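Local coordinates for ribonuclease J (Methanolobus psychrophilus R15, PDB 5HAB), which probably degrades RNA from its 5' end as an exoribonuclease of the beta-CASP branch of the metallo-beta-lactamase superfamily, at residues B[191-196]-B[224-229]; B[427-432]-B[457-462]; B[343-348]-B[373-378]; B[246-251]-B[403-408]. The protein carries 1 engineered substitution. All coordinates share one frame; numbering follows the deposited sequence.

Contact 1: residues B[191-196]-B[224-229]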
# COMPACT_ATOMS: atom_id res chain seq x y z
N VAL B 191 -24.16 28.16 16.05
CA VAL B 191 -23.42 27.47 15.01
C VAL B 191 -22.02 27.18 15.52
O VAL B 191 -21.28 28.09 15.86
CB VAL B 191 -23.37 28.28 13.71
CG1 VAL B 191 -22.49 27.58 12.69
CG2 VAL B 191 -24.78 28.47 13.15
N VAL B 192 -21.65 25.91 15.59
CA VAL B 192 -20.36 25.54 16.17
C VAL B 192 -19.39 25.11 15.08
O VAL B 192 -19.74 24.39 14.15
CB VAL B 192 -20.53 24.43 17.23
CG1 VAL B 192 -19.18 24.04 17.80
CG2 VAL B 192 -21.45 24.91 18.34
N TYR B 193 -18.17 25.61 15.21
CA TYR B 193 -17.08 25.32 14.30
C TYR B 193 -15.96 24.68 15.11
O TYR B 193 -15.43 25.28 16.05
CB TYR B 193 -16.63 26.61 13.62
CG TYR B 193 -15.44 26.54 12.68
CD1 TYR B 193 -14.14 26.53 13.17
CD2 TYR B 193 -15.61 26.54 11.30
CE1 TYR B 193 -13.04 26.49 12.32
CE2 TYR B 193 -14.53 26.50 10.44
CZ TYR B 193 -13.25 26.48 10.96
OH TYR B 193 -12.16 26.45 10.12
N ALA B 194 -15.64 23.44 14.75
CA ALA B 194 -14.66 22.64 15.47
C ALA B 194 -13.72 21.96 14.49
O ALA B 194 -13.87 20.78 14.16
CB ALA B 194 -15.36 21.60 16.33
N CYS B 195 -12.72 22.71 14.04
CA CYS B 195 -11.79 22.24 13.03
C CYS B 195 -10.35 22.38 13.52
O CYS B 195 -10.04 23.32 14.26
CB CYS B 195 -12.00 23.00 11.73
SG CYS B 195 -13.68 22.86 11.05
N ASP B 196 -9.49 21.46 13.09
CA ASP B 196 -8.12 21.35 13.61
C ASP B 196 -8.14 21.19 15.12
O ASP B 196 -7.63 22.02 15.86
CB ASP B 196 -7.28 22.56 13.22
CG ASP B 196 -6.64 22.41 11.87
OD1 ASP B 196 -6.99 21.46 11.14
OD2 ASP B 196 -5.76 23.23 11.53
N ALA B 224 -26.03 23.92 13.71
CA ALA B 224 -25.12 23.30 12.76
C ALA B 224 -23.73 23.14 13.36
O ALA B 224 -23.26 24.00 14.11
CB ALA B 224 -25.05 24.13 11.47
N LEU B 225 -23.10 22.02 13.04
CA LEU B 225 -21.72 21.78 13.41
C LEU B 225 -20.89 21.69 12.14
O LEU B 225 -21.20 20.91 11.24
CB LEU B 225 -21.60 20.49 14.24
CG LEU B 225 -20.18 19.95 14.47
CD1 LEU B 225 -19.34 20.95 15.24
CD2 LEU B 225 -20.21 18.61 15.19
N ILE B 226 -19.86 22.52 12.06
CA ILE B 226 -18.84 22.40 11.03
C ILE B 226 -17.65 21.79 11.72
O ILE B 226 -17.11 22.37 12.67
CB ILE B 226 -18.49 23.75 10.39
CG1 ILE B 226 -19.70 24.34 9.65
CG2 ILE B 226 -17.28 23.60 9.46
CD1 ILE B 226 -20.49 25.33 10.48
N THR B 227 -17.24 20.60 11.28
CA THR B 227 -16.15 19.92 11.96
C THR B 227 -15.26 19.23 10.93
O THR B 227 -15.71 18.90 9.83
CB THR B 227 -16.68 18.91 13.01
OG1 THR B 227 -15.59 18.42 13.81
CG2 THR B 227 -17.39 17.74 12.36
N GLU B 228 -13.99 19.05 11.27
CA GLU B 228 -13.02 18.46 10.37
C GLU B 228 -13.32 16.98 10.11
O GLU B 228 -13.89 16.30 10.95
CB GLU B 228 -11.61 18.60 10.95
CG GLU B 228 -11.40 17.82 12.25
CD GLU B 228 -9.94 17.58 12.57
OE1 GLU B 228 -9.22 18.57 12.81
OE2 GLU B 228 -9.50 16.41 12.57
N SER B 229 -12.97 16.50 8.92
CA SER B 229 -13.11 15.09 8.62
C SER B 229 -11.75 14.42 8.45
O SER B 229 -11.67 13.24 8.15
CB SER B 229 -13.94 14.90 7.35
OG SER B 229 -13.24 15.40 6.23
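Ile226 CG2 meets the Tyr193 ring obliquely, lying 3.8 Å from Tyr193 CD2, while Cys195 SG sits above one face of that ring, displaced toward its rim. The phenol reaches this place because Tyr193 CG stands anti to the backbone N (chi1 177°), and its OH makes a weak hydrogen bond to Asp54. The carboxylates of Asp196 and Glu228 also come close: OD1 of Asp196 and OE1 of Glu228 are 4.0 Å apart, their planes turned 74° against each other. This proximity is not a bond, and each acid has its own partner, His104 for Asp196 OD2 and His410 for Glu228 OE1.

The backbones of 191-194 and 224-228 run parallel, 6° apart in direction, joined by Val192 N to Ala224 O (2.9 Å), Ile226 N to Val192 O (2.8 Å) and Ala194 N to Ile226 O (2.8 Å). Ala194 O then takes the hydroxyl of Thr227, whose OG1 lies 2.9 Å away in the carbonyl plane, and a weak bond from Glu228 N. On the side bearing Tyr193, Val191 CG1 touches Ile226 CD1 at 3.7 Å; on the other, Leu225 CD1 packs against Val192 CG1. With helix 211-220 between them, the strands form a beta-alpha-beta crossover, and their C-terminal ends present Asp196 and Glu228 beside the histidines of what is probably the metal site of the metallo-beta-lactamase fold.

Contact 2: residues B[427-432]-B[457-462]. With SO4 (sulfate ion), chain M.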
# COMPACT_ATOMS: atom_id res chain seq x y z
N HIS B 427 -27.67 19.94 12.26
CA HIS B 427 -27.05 19.73 10.96
C HIS B 427 -25.55 19.57 11.13
O HIS B 427 -24.95 20.25 11.96
CB HIS B 427 -27.35 20.90 10.01
CG HIS B 427 -28.80 21.10 9.72
ND1 HIS B 427 -29.44 20.47 8.67
CD2 HIS B 427 -29.73 21.87 10.32
CE1 HIS B 427 -30.71 20.84 8.64
NE2 HIS B 427 -30.91 21.68 9.64
N VAL B 428 -24.94 18.70 10.34
CA VAL B 428 -23.49 18.51 10.39
C VAL B 428 -22.88 18.72 9.02
O VAL B 428 -23.42 18.27 8.01
CB VAL B 428 -23.11 17.12 10.93
CG1 VAL B 428 -21.65 17.12 11.36
CG2 VAL B 428 -24.00 16.73 12.08
N ILE B 429 -21.75 19.42 8.99
CA ILE B 429 -21.04 19.68 7.75
C ILE B 429 -19.57 19.34 7.94
O ILE B 429 -18.89 19.97 8.75
CB ILE B 429 -21.20 21.15 7.30
CG1 ILE B 429 -22.68 21.52 7.12
CG2 ILE B 429 -20.38 21.43 6.02
CD1 ILE B 429 -23.34 22.07 8.38
N PRO B 430 -19.08 18.33 7.21
CA PRO B 430 -17.65 18.04 7.31
C PRO B 430 -16.80 19.03 6.52
O PRO B 430 -17.21 19.49 5.46
CB PRO B 430 -17.53 16.62 6.73
CG PRO B 430 -18.70 16.49 5.81
CD PRO B 430 -19.81 17.29 6.45
N ALA B 431 -15.62 19.33 7.05
CA ALA B 431 -14.73 20.32 6.46
C ALA B 431 -13.27 19.87 6.63
O ALA B 431 -13.02 18.80 7.17
CB ALA B 431 -14.95 21.67 7.10
N HIS B 432 -12.33 20.71 6.20
CA HIS B 432 -10.90 20.44 6.37
C HIS B 432 -10.48 19.10 5.78
O HIS B 432 -9.88 18.28 6.47
CB HIS B 432 -10.50 20.47 7.85
CG HIS B 432 -10.31 21.84 8.42
ND1 HIS B 432 -11.18 22.89 8.15
CD2 HIS B 432 -9.36 22.34 9.24
CE1 HIS B 432 -10.76 23.97 8.78
NE2 HIS B 432 -9.66 23.67 9.45
N HIS B 457 -24.53 17.23 5.56
CA HIS B 457 -24.36 17.93 4.29
C HIS B 457 -22.95 17.92 3.74
O HIS B 457 -21.99 18.30 4.42
CB HIS B 457 -24.88 19.36 4.43
CG HIS B 457 -26.23 19.43 5.05
ND1 HIS B 457 -27.39 19.35 4.30
CD2 HIS B 457 -26.62 19.51 6.34
CE1 HIS B 457 -28.43 19.41 5.11
NE2 HIS B 457 -27.99 19.50 6.35
N LEU B 458 -22.84 17.50 2.49
CA LEU B 458 -21.58 17.45 1.78
C LEU B 458 -21.42 18.69 0.90
O LEU B 458 -22.09 18.82 -0.11
CB LEU B 458 -21.50 16.17 0.92
CG LEU B 458 -20.27 16.01 0.03
CD1 LEU B 458 -18.98 16.17 0.85
CD2 LEU B 458 -20.29 14.68 -0.70
N LEU B 459 -20.56 19.60 1.34
CA LEU B 459 -20.29 20.82 0.58
C LEU B 459 -18.98 20.77 -0.21
O LEU B 459 -17.98 20.21 0.25
CB LEU B 459 -20.25 22.03 1.53
CG LEU B 459 -21.52 22.34 2.32
CD1 LEU B 459 -21.38 23.68 3.03
CD2 LEU B 459 -22.73 22.36 1.38
N ARG B 460 -19.00 21.37 -1.39
CA ARG B 460 -17.80 21.60 -2.19
C ARG B 460 -17.40 23.08 -2.07
O ARG B 460 -18.25 23.91 -1.73
CB ARG B 460 -18.04 21.23 -3.66
CG ARG B 460 -18.62 19.83 -3.87
CD ARG B 460 -17.59 18.76 -3.56
NE ARG B 460 -16.67 18.55 -4.68
CZ ARG B 460 -15.41 18.16 -4.54
NH1 ARG B 460 -14.89 17.97 -3.33
NH2 ARG B 460 -14.65 17.97 -5.62
N ASN B 461 -16.14 23.41 -2.35
CA ASN B 461 -15.70 24.82 -2.34
C ASN B 461 -16.64 25.68 -3.19
O ASN B 461 -16.96 25.33 -4.33
CB ASN B 461 -14.27 24.97 -2.88
CG ASN B 461 -13.21 24.39 -1.94
OD1 ASN B 461 -13.39 24.32 -0.73
ND2 ASN B 461 -12.08 24.00 -2.52
N GLY B 462 -17.09 26.79 -2.62
CA GLY B 462 -17.90 27.74 -3.36
C GLY B 462 -19.39 27.55 -3.15
O GLY B 462 -20.20 28.32 -3.65
S SO4 M . -28.39 19.13 0.60
O1 SO4 M . -27.82 18.85 1.91
O2 SO4 M . -29.77 18.65 0.56
O3 SO4 M . -27.60 18.45 -0.43
O4 SO4 M . -28.36 20.57 0.36
O HOH W 1 -19.16 19.10 3.44
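Pro430 O and His457 O both accept from one water, at 2.8 Å from the water oxygen to Pro430 O and 3.1 Å to His457 O. The same water accepts from Leu459 N, so three bonds fix it between the two backbones. A backbone bond, His457 N to Val428 O at 2.9 Å, joins the two segments directly, and Pro430 CD lies only 3.1 Å from His457 O.

The imidazoles of His427 and His457 meet rim to rim, their planes inclined at 37°. His427 ND1 and His457 NE2 are hydrogen-bonded at 2.9 Å, each near the plane of the other's ring, and either could be the donor. Through its other ring nitrogen, ND1, His457 donates to O1 of a sulfate ion, probably from the crystallisation liquor; the bond is so short that its length is doubtful. Further along, Ile429 CG2 packs on Leu459 CD1 at 3.9 Å.

Arg460 continues to a salt bridge with Glu446 of the second subunit. The contact joins strand 427-431, at the edge of one sheet in this chain, to the loop leading into strand 464-469, at the edge of the other, within the alpha-beta/beta-alpha sandwich of the metallo-beta-lactamase fold.

Contact 3: residues B[343-348]-B[373-378]. With nucleotides of chain D.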
# COMPACT_ATOMS: atom_id res chain seq x y z
N THR B 343 14.67 23.48 12.96
CA THR B 343 13.61 23.31 11.98
C THR B 343 14.09 22.49 10.79
O THR B 343 15.29 22.33 10.59
CB THR B 343 13.07 24.67 11.50
OG1 THR B 343 14.13 25.41 10.88
CG2 THR B 343 12.53 25.46 12.68
N GLY B 344 13.15 21.98 10.00
CA GLY B 344 13.49 21.27 8.78
C GLY B 344 13.08 19.81 8.70
O GLY B 344 13.64 19.05 7.91
N HIS B 345 12.07 19.43 9.47
CA HIS B 345 11.62 18.04 9.54
C HIS B 345 11.00 17.54 8.23
O HIS B 345 10.91 16.34 8.02
CB HIS B 345 10.61 17.87 10.67
CG HIS B 345 9.48 18.85 10.62
ND1 HIS B 345 8.35 18.64 9.85
CD2 HIS B 345 9.30 20.05 11.22
CE1 HIS B 345 7.53 19.67 9.98
NE2 HIS B 345 8.08 20.53 10.81
N GLN B 346 10.58 18.46 7.37
CA GLN B 346 10.03 18.05 6.07
C GLN B 346 11.07 18.22 4.97
O GLN B 346 10.75 18.15 3.78
CB GLN B 346 8.77 18.85 5.74
CG GLN B 346 7.64 18.60 6.71
CD GLN B 346 7.30 17.12 6.83
OE1 GLN B 346 7.22 16.42 5.82
NE2 GLN B 346 7.10 16.65 8.05
N GLY B 347 12.32 18.45 5.37
CA GLY B 347 13.40 18.64 4.42
C GLY B 347 13.24 19.92 3.62
O GLY B 347 13.62 19.97 2.45
N GLU B 348 12.65 20.94 4.25
CA GLU B 348 12.49 22.25 3.62
C GLU B 348 13.85 22.76 3.16
O GLU B 348 14.79 22.81 3.94
CB GLU B 348 11.86 23.25 4.60
CG GLU B 348 10.49 22.88 5.16
CD GLU B 348 10.57 21.93 6.34
OE1 GLU B 348 11.51 21.11 6.39
OE2 GLU B 348 9.71 22.02 7.24
N PHE B 373 13.31 12.95 14.28
CA PHE B 373 12.18 13.65 13.68
C PHE B 373 10.95 13.47 14.55
O PHE B 373 10.28 12.45 14.49
CB PHE B 373 11.91 13.12 12.27
CG PHE B 373 12.99 13.41 11.28
CD1 PHE B 373 14.18 12.70 11.30
CD2 PHE B 373 12.82 14.39 10.31
CE1 PHE B 373 15.18 12.97 10.39
CE2 PHE B 373 13.82 14.66 9.39
CZ PHE B 373 15.00 13.94 9.43
N SER B 374 10.65 14.47 15.37
CA SER B 374 9.44 14.45 16.17
C SER B 374 8.28 15.01 15.35
O SER B 374 7.72 16.06 15.67
CB SER B 374 9.62 15.24 17.45
OG SER B 374 8.58 14.94 18.35
N ALA B 375 7.94 14.29 14.28
CA ALA B 375 6.94 14.72 13.31
C ALA B 375 6.68 13.61 12.30
O ALA B 375 7.48 12.68 12.15
CB ALA B 375 7.40 15.98 12.59
N ASN B 376 5.54 13.70 11.62
CA ASN B 376 5.21 12.76 10.56
C ASN B 376 5.58 13.34 9.20
O ASN B 376 5.81 14.54 9.08
CB ASN B 376 3.72 12.43 10.59
CG ASN B 376 2.85 13.64 10.27
OD1 ASN B 376 3.23 14.78 10.54
ND2 ASN B 376 1.68 13.39 9.69
N VAL B 377 5.65 12.48 8.19
CA VAL B 377 5.85 12.95 6.83
C VAL B 377 4.47 13.25 6.24
O VAL B 377 3.59 12.39 6.25
CB VAL B 377 6.60 11.91 5.97
CG1 VAL B 377 7.06 12.53 4.65
CG2 VAL B 377 7.77 11.33 6.74
N ILE B 378 4.29 14.47 5.74
CA ILE B 378 3.02 14.85 5.12
C ILE B 378 2.84 14.10 3.80
O ILE B 378 3.72 14.13 2.94
CB ILE B 378 2.90 16.38 4.91
CG1 ILE B 378 2.75 17.11 6.26
CG2 ILE B 378 1.75 16.71 3.98
CD1 ILE B 378 4.02 17.33 7.02
P A D 2 -1.59 20.89 9.69
OP1 A D 2 -2.71 20.58 10.62
OP2 A D 2 -1.67 22.07 8.79
O5' A D 2 -0.26 21.00 10.57
C5' A D 2 0.58 22.13 10.47
C4' A D 2 2.00 21.76 10.11
O4' A D 2 1.99 20.63 9.20
C3' A D 2 2.79 22.84 9.38
O3' A D 2 3.37 23.79 10.26
C2' A D 2 3.82 22.03 8.59
O2' A D 2 4.93 21.68 9.41
C1' A D 2 3.04 20.76 8.26
N9 A D 2 2.45 20.79 6.91
C8 A D 2 1.11 20.73 6.58
N7 A D 2 0.87 20.74 5.29
C5 A D 2 2.14 20.81 4.73
C6 A D 2 2.57 20.85 3.39
N6 A D 2 1.73 20.84 2.34
N1 A D 2 3.90 20.91 3.16
C2 A D 2 4.73 20.92 4.21
N3 A D 2 4.45 20.89 5.51
C4 A D 2 3.12 20.82 5.70
OP3 A D 1 0.33 14.35 12.23
P A D 1 -0.90 15.18 12.18
OP1 A D 1 -0.79 16.25 13.20
OP2 A D 1 -2.07 14.27 12.20
O5' A D 1 -0.94 15.86 10.75
C5' A D 1 0.19 16.55 10.22
C4' A D 1 -0.22 17.46 9.09
O4' A D 1 -0.54 16.64 7.93
C3' A D 1 -1.47 18.29 9.37
O3' A D 1 -1.36 19.58 8.78
C2' A D 1 -2.59 17.50 8.70
O2' A D 1 -3.69 18.27 8.30
C1' A D 1 -1.87 16.86 7.51
N9 A D 1 -2.45 15.57 7.13
C8 A D 1 -2.88 14.59 8.00
N7 A D 1 -3.37 13.53 7.42
C5 A D 1 -3.27 13.82 6.06
C6 A D 1 -3.62 13.09 4.91
N6 A D 1 -4.17 11.87 4.95
N1 A D 1 -3.39 13.67 3.71
C2 A D 1 -2.84 14.89 3.68
N3 A D 1 -2.46 15.68 4.69
C4 A D 1 -2.71 15.08 5.87
P A D 4 8.55 25.99 10.02
OP1 A D 4 9.31 25.14 10.97
OP2 A D 4 7.86 27.21 10.51
O5' A D 4 9.52 26.42 8.83
C5' A D 4 10.89 26.05 8.84
C4' A D 4 11.55 26.30 7.50
O4' A D 4 10.56 26.37 6.45
C3' A D 4 12.32 27.60 7.37
O3' A D 4 13.60 27.53 7.98
C2' A D 4 12.36 27.80 5.85
O2' A D 4 13.39 27.02 5.26
C1' A D 4 11.00 27.24 5.43
N9 A D 4 9.98 28.28 5.20
C8 A D 4 9.01 28.73 6.06
N7 A D 4 8.25 29.67 5.56
C5 A D 4 8.75 29.86 4.28
C6 A D 4 8.37 30.72 3.23
N6 A D 4 7.36 31.60 3.30
N1 A D 4 9.08 30.66 2.08
C2 A D 4 10.09 29.78 1.99
N3 A D 4 10.54 28.92 2.91
C4 A D 4 9.81 29.01 4.04
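In the RNA-binding face of the beta-CASP domain, the loop 343-348 meets the segment that follows strand 370-374 through Gln346, whose NE2 gives a hydrogen bond to Asn376 O at 2.7 Å. That bond is moderately bent (144° at the hydrogen), and the donor is tilted from the carbonyl plane. Gln346 NE2 also donates to His345 ND1 at 3.0 Å, arriving almost exactly in the imidazole plane. Two acceptors on one amide nitrogen fix the rotation of the glutamine head. Gln346 bends at chi2 to reach them, and the side chains of Gln346 and Ile378 cross at about a right angle, with Ile378 CD1 a tight 3.3 Å from Gln346 CD.

The His345 ring is turned by placing CG between the backbone N and the carbonyl carbon (chi1 52°). Ala375 CB then makes an off-centre CH-pi contact with the ring, Glu348 OE2 stands over the ring centre, and O2' of A2 of the RNA, chain D, lies at the edge, 3.3 Å from His345 CE1. These residues belong to loops that follow two strands of the parallel beta-CASP sheet, 338-342 and 370-374, where the chain turns toward the nucleic acid. A type I turn, Gly344 to Gly347, shapes the first loop.

His345 O approaches the edge of the Phe373 ring near its plane, 3.6 Å from Phe373 CD2, and also accepts from Arg387. On the RNA side, Asn376 ND2 comes within 3.0 Å of OP3 of A1 of chain D, while Ile378 CG1 reaches both the sugar of A1, at O4' (3.7 Å), and N9 of A2. Glu348 CG packs on O4' of A4 of chain D at 3.7 Å.

Contact 4: residues B[246-251]-B[403-408]. With nucleotides of chain D.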
# COMPACT_ATOMS: atom_id res chain seq x y z
N MET B 246 6.06 10.81 26.24
CA MET B 246 6.68 9.59 26.74
C MET B 246 7.64 8.98 25.72
O MET B 246 8.79 8.66 26.05
CB MET B 246 5.60 8.56 27.10
CG MET B 246 4.64 8.95 28.23
SD MET B 246 5.25 8.65 29.90
CE MET B 246 6.22 10.12 30.21
N MET B 247 7.19 8.85 24.47
CA MET B 247 8.03 8.27 23.43
C MET B 247 9.29 9.09 23.17
O MET B 247 10.38 8.54 22.98
CB MET B 247 7.24 8.12 22.12
CG MET B 247 6.11 7.11 22.20
SD MET B 247 5.42 6.64 20.60
CE MET B 247 4.97 8.23 19.90
N LEU B 248 9.14 10.41 23.18
CA LEU B 248 10.28 11.30 22.94
C LEU B 248 11.26 11.21 24.11
O LEU B 248 12.48 11.18 23.92
CB LEU B 248 9.80 12.73 22.72
CG LEU B 248 10.75 13.72 22.05
CD1 LEU B 248 11.49 13.10 20.88
CD2 LEU B 248 9.97 14.92 21.59
N LYS B 249 10.72 11.14 25.32
CA LYS B 249 11.54 10.93 26.51
C LYS B 249 12.38 9.67 26.37
O LYS B 249 13.60 9.69 26.55
CB LYS B 249 10.66 10.83 27.76
CG LYS B 249 11.44 10.66 29.05
CD LYS B 249 10.51 10.70 30.26
CE LYS B 249 11.29 10.82 31.56
NZ LYS B 249 10.40 11.16 32.71
N ASP B 250 11.72 8.57 26.00
CA ASP B 250 12.38 7.28 25.86
C ASP B 250 13.47 7.32 24.79
O ASP B 250 14.55 6.76 24.97
CB ASP B 250 11.35 6.19 25.55
CG ASP B 250 11.85 4.79 25.88
OD1 ASP B 250 13.08 4.60 26.02
OD2 ASP B 250 11.01 3.87 26.00
N VAL B 251 13.18 7.98 23.67
CA VAL B 251 14.15 8.06 22.58
C VAL B 251 15.37 8.89 23.00
O VAL B 251 16.50 8.60 22.61
CB VAL B 251 13.51 8.64 21.31
CG1 VAL B 251 14.57 8.96 20.26
CG2 VAL B 251 12.48 7.67 20.75
N ASP B 403 12.39 8.20 13.26
CA ASP B 403 11.30 8.84 12.55
C ASP B 403 9.99 8.73 13.32
O ASP B 403 9.84 7.87 14.20
CB ASP B 403 11.15 8.20 11.16
CG ASP B 403 10.44 9.11 10.17
OD1 ASP B 403 9.92 10.17 10.59
OD2 ASP B 403 10.41 8.75 8.98
N ASN B 404 9.05 9.61 13.00
CA ASN B 404 7.66 9.52 13.46
C ASN B 404 7.49 9.45 14.98
O ASN B 404 6.55 8.82 15.46
CB ASN B 404 6.98 8.32 12.81
CG ASN B 404 5.52 8.57 12.50
OD1 ASN B 404 5.06 9.72 12.48
ND2 ASN B 404 4.77 7.50 12.25
N VAL B 405 8.38 10.09 15.73
CA VAL B 405 8.23 10.14 17.18
C VAL B 405 7.19 11.21 17.47
O VAL B 405 7.52 12.33 17.86
CB VAL B 405 9.56 10.44 17.89
CG1 VAL B 405 9.41 10.24 19.39
CG2 VAL B 405 10.67 9.57 17.32
N HIS B 406 5.93 10.86 17.26
CA HIS B 406 4.91 11.88 17.08
C HIS B 406 3.53 11.31 17.30
O HIS B 406 3.31 10.10 17.18
CB HIS B 406 5.05 12.48 15.66
CG HIS B 406 3.92 13.38 15.26
ND1 HIS B 406 3.81 14.68 15.71
CD2 HIS B 406 2.89 13.19 14.40
CE1 HIS B 406 2.74 15.23 15.17
NE2 HIS B 406 2.16 14.35 14.37
N VAL B 407 2.60 12.19 17.65
CA VAL B 407 1.21 11.82 17.81
C VAL B 407 0.37 12.85 17.05
O VAL B 407 0.70 14.03 17.02
CB VAL B 407 0.85 11.74 19.30
CG1 VAL B 407 -0.54 12.25 19.54
CG2 VAL B 407 0.98 10.30 19.79
N SER B 408 -0.70 12.39 16.40
CA SER B 408 -1.55 13.25 15.57
C SER B 408 -2.23 14.38 16.34
O SER B 408 -2.59 14.23 17.51
CB SER B 408 -2.62 12.42 14.86
OG SER B 408 -3.48 13.27 14.11
OP3 A D 1 0.33 14.35 12.23
P A D 1 -0.90 15.18 12.18
OP1 A D 1 -0.79 16.25 13.20
OP2 A D 1 -2.07 14.27 12.20
O5' A D 1 -0.94 15.86 10.75
C5' A D 1 0.19 16.55 10.22
C4' A D 1 -0.22 17.46 9.09
O4' A D 1 -0.54 16.64 7.93
C3' A D 1 -1.47 18.29 9.37
O3' A D 1 -1.36 19.58 8.78
C2' A D 1 -2.59 17.50 8.70
O2' A D 1 -3.69 18.27 8.30
C1' A D 1 -1.87 16.86 7.51
N9 A D 1 -2.45 15.57 7.13
C8 A D 1 -2.88 14.59 8.00
N7 A D 1 -3.37 13.53 7.42
C5 A D 1 -3.27 13.82 6.06
C6 A D 1 -3.62 13.09 4.91
N6 A D 1 -4.17 11.87 4.95
N1 A D 1 -3.39 13.67 3.71
C2 A D 1 -2.84 14.89 3.68
N3 A D 1 -2.46 15.68 4.69
C4 A D 1 -2.71 15.08 5.87
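Val405 points CG1 at helix 241-253 and lays it against Leu248, the two side chains crossing at about a right angle with Val405 CG1 3.8 Å from Leu248 CD1. The same methyl lies 4.1 Å from Met247 CB and 4.2 Å from Val251 CG2, so one branch of one valine meets three helix residues. Met247 bends at chi3 (-55°), which brings CE to 3.7 Å from His406 O. No hydrogen bond crosses between the segments; the contact is apolar.

The CB of His406 leaves the backbone away from the helix, with CG anti to the backbone N (chi1 170°). Its NE2 donates to OP3 of A1 of the RNA, chain D, at 2.8 Å, with the oxygen in the ring plane, and ND1 is hydrogen-bonded to Arg273. Ser408 OG gives a second bond, 2.6 Å to OP2 of A1. These grips on the terminal phosphate are consistent with a pocket for the 5' end of RNA.

Val405 sits at the centre of an inverse gamma turn, and its O accepts from Ser374 OG. Leu248 also packs on helix 271-283 and, with Val251, on strand 370-374, while Met247 and Val251 touch the third subunit: helix 241-253 thus packs against the beta-CASP sheet, loop 403-408 and a neighbouring subunit.

How the contacts relate
From the N terminus, contact 1 closes first, returning the chain from strand 189-194 through helix 211-220 to strand 222-228. Contact 4 then opens on the next helix, 241-253, and closes only at 403-408, about 150 residues later. Contact 3 is nested wholly within that long loop, tying the loops after strands 338-342 and 370-374 of the parallel sheet, whereas contact 4 ties helix 241-253 to the loop after strand 400-402; the two touch, their centres about 13 Å apart. Contact 2 closes last; its strand 427-431 lies beside strand 222-228 in one sheet, so contacts 1 and 2 adjoin in the metallo-beta-lactamase part. No contact crosses another. Contacts 1 and 3 lie on opposite sides of the chain's centre.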